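PDB 5E9T: UDP-N-acetylglucosamine--peptide N-acetylglucosaminyltransferase stabilizing protein GtfB from Streptococcus gordonii, which binds the adhesin GspB as substrate and, in complex with the glycosyltransferase GtfA, supports transfer of the first GlcNAc from UDP-GlcNAc to it. Local coordinates for residues V304-T318 against M327-A339. Residues are numbered along the deposited sequence; the frame is centred on the assembly and turned at random.
Sequences VQSLPQLVFRIAALT and MLSYKNVVLYQNA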
loop_
_atom_site.group_PDB
_atom_site.type_symbol
_atom_site.label_atom_id
_atom_site.label_comp_id
_atom_site.label_asym_id
_atom_site.label_seq_id
_atom_site.Cartn_x
_atom_site.Cartn_y
_atom_site.Cartn_z
ATOM N N VAL B 304 8.303 8.911 -52.227
ATOM C CA VAL B 304 8.896 10.242 -52.275
ATOM C C VAL B 304 9.956 10.332 -53.371
ATOM O O VAL B 304 10.026 11.327 -54.099
ATOM C CB VAL B 304 9.448 10.600 -50.881
ATOM C CG1 VAL B 304 10.471 9.595 -50.443
ATOM C CG2 VAL B 304 10.011 11.998 -50.842
ATOM N N GLN B 305 10.782 9.295 -53.524
ATOM C CA GLN B 305 11.746 9.279 -54.619
ATOM C C GLN B 305 11.060 9.150 -55.973
ATOM O O GLN B 305 11.590 9.629 -56.983
ATOM C CB GLN B 305 12.738 8.127 -54.437
ATOM C CG GLN B 305 12.338 6.899 -55.254
ATOM C CD GLN B 305 13.429 5.875 -55.456
ATOM O OE1 GLN B 305 13.639 4.994 -54.619
ATOM N NE2 GLN B 305 14.105 5.952 -56.596
ATOM N N SER B 306 9.896 8.496 -56.016
ATOM C CA SER B 306 9.283 8.175 -57.297
ATOM C C SER B 306 8.537 9.367 -57.865
ATOM O O SER B 306 8.409 9.492 -59.091
ATOM C CB SER B 306 8.361 6.968 -57.141
ATOM O OG SER B 306 7.420 7.187 -56.105
ATOM N N LEU B 307 8.043 10.251 -56.994
ATOM C CA LEU B 307 7.454 11.521 -57.402
ATOM C C LEU B 307 8.200 12.661 -56.721
ATOM O O LEU B 307 7.712 13.247 -55.742
ATOM C CB LEU B 307 5.974 11.599 -57.070
ATOM C CG LEU B 307 5.133 10.409 -57.442
ATOM C CD1 LEU B 307 3.964 10.552 -56.523
ATOM C CD2 LEU B 307 4.743 10.468 -58.914
ATOM N N PRO B 308 9.372 13.028 -57.248
ATOM C CA PRO B 308 10.135 14.151 -56.682
ATOM C C PRO B 308 9.493 15.527 -56.878
ATOM O O PRO B 308 9.919 16.473 -56.205
ATOM C CB PRO B 308 11.480 14.061 -57.418
ATOM C CG PRO B 308 11.187 13.287 -58.672
ATOM C CD PRO B 308 10.101 12.328 -58.319
ATOM N N GLN B 309 8.510 15.680 -57.773
ATOM C CA GLN B 309 7.880 16.986 -57.981
ATOM C C GLN B 309 6.984 17.395 -56.820
ATOM O O GLN B 309 6.699 18.588 -56.661
ATOM C CB GLN B 309 7.052 16.996 -59.275
ATOM C CG GLN B 309 5.981 15.897 -59.407
ATOM C CD GLN B 309 6.562 14.528 -59.662
ATOM O OE1 GLN B 309 7.490 14.110 -58.986
ATOM N NE2 GLN B 309 6.017 13.817 -60.637
ATOM N N LEU B 310 6.536 16.437 -56.016
ATOM C CA LEU B 310 5.543 16.680 -54.981
ATOM C C LEU B 310 6.228 17.042 -53.667
ATOM O O LEU B 310 7.123 16.325 -53.211
ATOM C CB LEU B 310 4.670 15.436 -54.813
ATOM C CG LEU B 310 3.208 15.550 -54.386
ATOM C CD1 LEU B 310 2.403 16.332 -55.412
ATOM C CD2 LEU B 310 2.625 14.158 -54.189
ATOM N N VAL B 311 5.822 18.169 -53.075
ATOM C CA VAL B 311 6.308 18.543 -51.751
ATOM C C VAL B 311 5.680 17.627 -50.712
ATOM O O VAL B 311 4.491 17.298 -50.795
ATOM C CB VAL B 311 5.983 20.017 -51.451
ATOM C CG1 VAL B 311 6.528 20.420 -50.085
ATOM C CG2 VAL B 311 6.530 20.919 -52.545
ATOM N N PHE B 312 6.478 17.189 -49.735
ATOM C CA PHE B 312 6.018 16.285 -48.682
ATOM C C PHE B 312 6.220 16.962 -47.333
ATOM O O PHE B 312 7.360 17.180 -46.908
ATOM C CB PHE B 312 6.749 14.941 -48.728
ATOM C CG PHE B 312 6.297 14.034 -49.843
ATOM C CD1 PHE B 312 6.110 12.681 -49.632
ATOM C CD2 PHE B 312 6.063 14.530 -51.101
ATOM C CE1 PHE B 312 5.692 11.855 -50.670
ATOM C CE2 PHE B 312 5.649 13.710 -52.127
ATOM C CZ PHE B 312 5.464 12.375 -51.910
ATOM N N ARG B 313 5.118 17.284 -46.660
ATOM C CA ARG B 313 5.165 17.880 -45.333
ATOM C C ARG B 313 4.589 16.900 -44.326
ATOM O O ARG B 313 3.430 16.489 -44.447
ATOM C CB ARG B 313 4.415 19.208 -45.290
ATOM C CG ARG B 313 4.715 20.083 -46.476
ATOM C CD ARG B 313 4.735 21.540 -46.098
ATOM N NE ARG B 313 5.247 22.337 -47.199
ATOM C CZ ARG B 313 4.476 22.971 -48.070
ATOM N NH1 ARG B 313 3.156 22.903 -47.959
ATOM N NH2 ARG B 313 5.023 23.674 -49.051
ATOM N N ILE B 314 5.399 16.525 -43.345
ATOM C CA ILE B 314 4.991 15.609 -42.293
ATOM C C ILE B 314 5.158 16.314 -40.961
ATOM O O ILE B 314 6.178 16.968 -40.713
ATOM C CB ILE B 314 5.802 14.303 -42.338
ATOM C CG1 ILE B 314 5.630 13.665 -43.704
ATOM C CG2 ILE B 314 5.404 13.361 -41.211
ATOM C CD1 ILE B 314 5.863 12.220 -43.706
ATOM N N ALA B 315 4.154 16.182 -40.104
ATOM C CA ALA B 315 4.133 16.913 -38.856
ATOM C C ALA B 315 3.732 16.003 -37.709
ATOM O O ALA B 315 3.109 14.952 -37.890
ATOM C CB ALA B 315 3.193 18.121 -38.928
ATOM N N ALA B 316 4.147 16.425 -36.523
ATOM C CA ALA B 316 3.744 15.846 -35.256
ATOM C C ALA B 316 3.955 16.928 -34.216
ATOM O O ALA B 316 4.737 17.860 -34.428
ATOM C CB ALA B 316 4.559 14.596 -34.910
ATOM N N LEU B 317 3.254 16.810 -33.092
ATOM C CA LEU B 317 3.646 17.655 -31.976
ATOM C C LEU B 317 4.614 16.947 -31.041
ATOM O O LEU B 317 5.146 17.581 -30.127
ATOM C CB LEU B 317 2.436 18.163 -31.196
ATOM C CG LEU B 317 1.355 17.218 -30.674
ATOM C CD1 LEU B 317 0.758 17.846 -29.427
ATOM C CD2 LEU B 317 0.300 16.992 -31.741
ATOM N N THR B 318 4.878 15.664 -31.274
ATOM C CA THR B 318 5.979 14.964 -30.622
ATOM C C THR B 318 7.281 15.394 -31.290
ATOM O O THR B 318 7.301 16.261 -32.171
ATOM C CB THR B 318 5.801 13.443 -30.703
ATOM O OG1 THR B 318 6.257 12.983 -31.984
ATOM C CG2 THR B 318 4.337 13.050 -30.528
HETATM N N MSE B 327 14.998 11.005 -43.425
HETATM C CA MSE B 327 14.387 11.137 -44.748
HETATM C C MSE B 327 14.323 12.570 -45.266
HETATM O O MSE B 327 14.116 12.797 -46.459
HETATM C CB MSE B 327 13.001 10.507 -44.738
HETATM C CG MSE B 327 13.082 9.034 -44.449
HETATM SE SE MSE B 327 12.850 8.015 -46.057
HETATM C CE MSE B 327 10.988 8.357 -46.219
ATOM N N LEU B 328 14.590 13.535 -44.390
ATOM C CA LEU B 328 14.690 14.923 -44.821
ATOM C C LEU B 328 16.057 15.196 -45.445
ATOM O O LEU B 328 16.370 16.337 -45.801
ATOM C CB LEU B 328 14.367 15.869 -43.647
ATOM C CG LEU B 328 14.413 17.387 -43.819
ATOM C CD1 LEU B 328 13.133 18.087 -43.309
ATOM C CD2 LEU B 328 15.652 17.956 -43.129
ATOM N N SER B 329 16.873 14.145 -45.584
ATOM C CA SER B 329 17.994 14.187 -46.515
ATOM C C SER B 329 17.553 14.734 -47.866
ATOM O O SER B 329 18.262 15.536 -48.483
ATOM C CB SER B 329 18.591 12.790 -46.685
ATOM O OG SER B 329 18.024 12.130 -47.807
ATOM N N TYR B 330 16.377 14.323 -48.332
ATOM C CA TYR B 330 15.831 14.876 -49.561
ATOM C C TYR B 330 15.517 16.352 -49.369
ATOM O O TYR B 330 14.985 16.760 -48.333
ATOM C CB TYR B 330 14.549 14.150 -49.975
ATOM C CG TYR B 330 14.624 12.640 -50.054
ATOM C CD1 TYR B 330 15.839 11.965 -50.030
ATOM C CD2 TYR B 330 13.469 11.889 -50.161
ATOM C CE1 TYR B 330 15.889 10.583 -50.101
ATOM C CE2 TYR B 330 13.516 10.522 -50.235
ATOM C CZ TYR B 330 14.718 9.869 -50.207
ATOM O OH TYR B 330 14.730 8.494 -50.283
ATOM N N LYS B 331 15.845 17.157 -50.377
ATOM C CA LYS B 331 15.239 18.479 -50.457
ATOM C C LYS B 331 13.774 18.402 -50.865
ATOM O O LYS B 331 13.092 19.430 -50.901
ATOM C CB LYS B 331 16.018 19.362 -51.434
ATOM C CG LYS B 331 15.738 19.098 -52.906
ATOM C CD LYS B 331 16.504 20.086 -53.777
ATOM C CE LYS B 331 16.142 19.950 -55.249
ATOM N NZ LYS B 331 14.752 20.409 -55.524
ATOM N N ASN B 332 13.302 17.197 -51.182
ATOM C CA ASN B 332 11.943 16.934 -51.627
ATOM C C ASN B 332 10.957 16.916 -50.469
ATOM O O ASN B 332 9.751 17.060 -50.690
ATOM C CB ASN B 332 11.966 15.605 -52.397
ATOM C CG ASN B 332 10.594 15.068 -52.751
ATOM O OD1 ASN B 332 10.463 13.885 -53.049
ATOM N ND2 ASN B 332 9.576 15.918 -52.739
ATOM N N VAL B 333 11.445 16.765 -49.251
ATOM C CA VAL B 333 10.608 16.634 -48.068
ATOM C C VAL B 333 10.783 17.876 -47.199
ATOM O O VAL B 333 11.871 18.455 -47.129
ATOM C CB VAL B 333 10.963 15.336 -47.311
ATOM C CG1 VAL B 333 10.514 15.394 -45.878
ATOM C CG2 VAL B 333 10.354 14.126 -48.031
ATOM N N VAL B 334 9.688 18.312 -46.572
ATOM C CA VAL B 334 9.706 19.322 -45.514
ATOM C C VAL B 334 9.043 18.721 -44.278
ATOM O O VAL B 334 7.927 18.195 -44.365
ATOM C CB VAL B 334 8.978 20.618 -45.924
ATOM C CG1 VAL B 334 9.315 21.762 -44.956
ATOM C CG2 VAL B 334 9.291 21.002 -47.361
ATOM N N LEU B 335 9.710 18.816 -43.126
ATOM C CA LEU B 335 9.235 18.183 -41.897
ATOM C C LEU B 335 9.030 19.190 -40.773
ATOM O O LEU B 335 9.891 20.038 -40.514
ATOM C CB LEU B 335 10.192 17.074 -41.438
ATOM C CG LEU B 335 10.297 15.951 -42.458
ATOM C CD1 LEU B 335 11.095 14.765 -41.923
ATOM C CD2 LEU B 335 8.893 15.528 -42.880
ATOM N N TYR B 336 7.888 19.065 -40.098
ATOM C CA TYR B 336 7.484 19.952 -39.016
ATOM C C TYR B 336 7.384 19.127 -37.740
ATOM O O TYR B 336 6.571 18.204 -37.662
ATOM C CB TYR B 336 6.142 20.617 -39.339
ATOM C CG TYR B 336 6.164 21.543 -40.542
ATOM C CD1 TYR B 336 6.279 21.043 -41.836
ATOM C CD2 TYR B 336 6.043 22.917 -40.382
ATOM C CE1 TYR B 336 6.297 21.890 -42.933
ATOM C CE2 TYR B 336 6.053 23.769 -41.469
ATOM C CZ TYR B 336 6.182 23.253 -42.743
ATOM O OH TYR B 336 6.190 24.111 -43.821
ATOM N N GLN B 337 8.212 19.441 -36.748
ATOM C CA GLN B 337 8.223 18.673 -35.510
ATOM C C GLN B 337 7.861 19.564 -34.329
ATOM O O GLN B 337 8.153 20.764 -34.321
ATOM C CB GLN B 337 9.577 18.000 -35.279
ATOM C CG GLN B 337 10.661 18.890 -34.731
ATOM C CD GLN B 337 11.993 18.177 -34.675
ATOM O OE1 GLN B 337 12.189 17.151 -35.330
ATOM N NE2 GLN B 337 12.916 18.710 -33.884
ATOM N N ASN B 338 7.239 18.952 -33.325
ATOM C CA ASN B 338 6.497 19.664 -32.290
ATOM C C ASN B 338 5.666 20.770 -32.935
ATOM O O ASN B 338 5.811 21.957 -32.645
ATOM C CB ASN B 338 7.421 20.218 -31.207
ATOM C CG ASN B 338 8.034 19.131 -30.351
ATOM O OD1 ASN B 338 8.623 18.180 -30.859
ATOM N ND2 ASN B 338 7.876 19.253 -29.038
ATOM N N ALA B 339 4.767 20.342 -33.817
ATOM C CA ALA B 339 4.067 21.280 -34.681
ATOM C C ALA B 339 3.000 22.028 -33.899
ATOM O O ALA B 339 2.204 21.424 -33.174
ATOM C CB ALA B 339 3.444 20.550 -35.869
#
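V304, in the last turn of helix 300-306, meets V333 methyl to methyl, CG2 to CG2 at 3.5 Å; nearby Y330 hydrogen-bonds through its hydroxyl to D301 of the same helix. After the type I turn L307-L310, the carbonyl of L310 accepts a hydrogen bond from the N332 amide, modelled so short that its exact length is doubtful; L310 O lies in the plane of the amide, but the N-H points off it. N332 holds CG anti to its backbone N (chi1 171°), which carries the amide back to that turn. From V311 the chain runs beside strand 333-336, 17° from parallel. Strands 311-315 and 333-336, joined through helix 322-325, form a beta-alpha-beta unit, with 311-315 central in a three-stranded parallel sheet and 287-291 on its other side. F312 O accepts V334 N at 2.6 Å, and V304 CG2 sits above one face of the F312 ring, offset toward the rim. R313 lies alongside Y336, CD 3.5 Å from CE1, with guanidinium and ring planes 84° apart; Y336 and V334 also pack on N447 of the Gtf1 chain. On the side of the sheet that bears F312 and V333, I314 runs beside L335, with I314 CB 3.4 Å from L335 CD2. I314 O receives a nearly straight hydrogen bond from Y336 N. A315 CB rests 3.9 Å from A339 CB. Past the strands, A316 O takes A339 N, and T318 O takes N338 N at 2.9 Å.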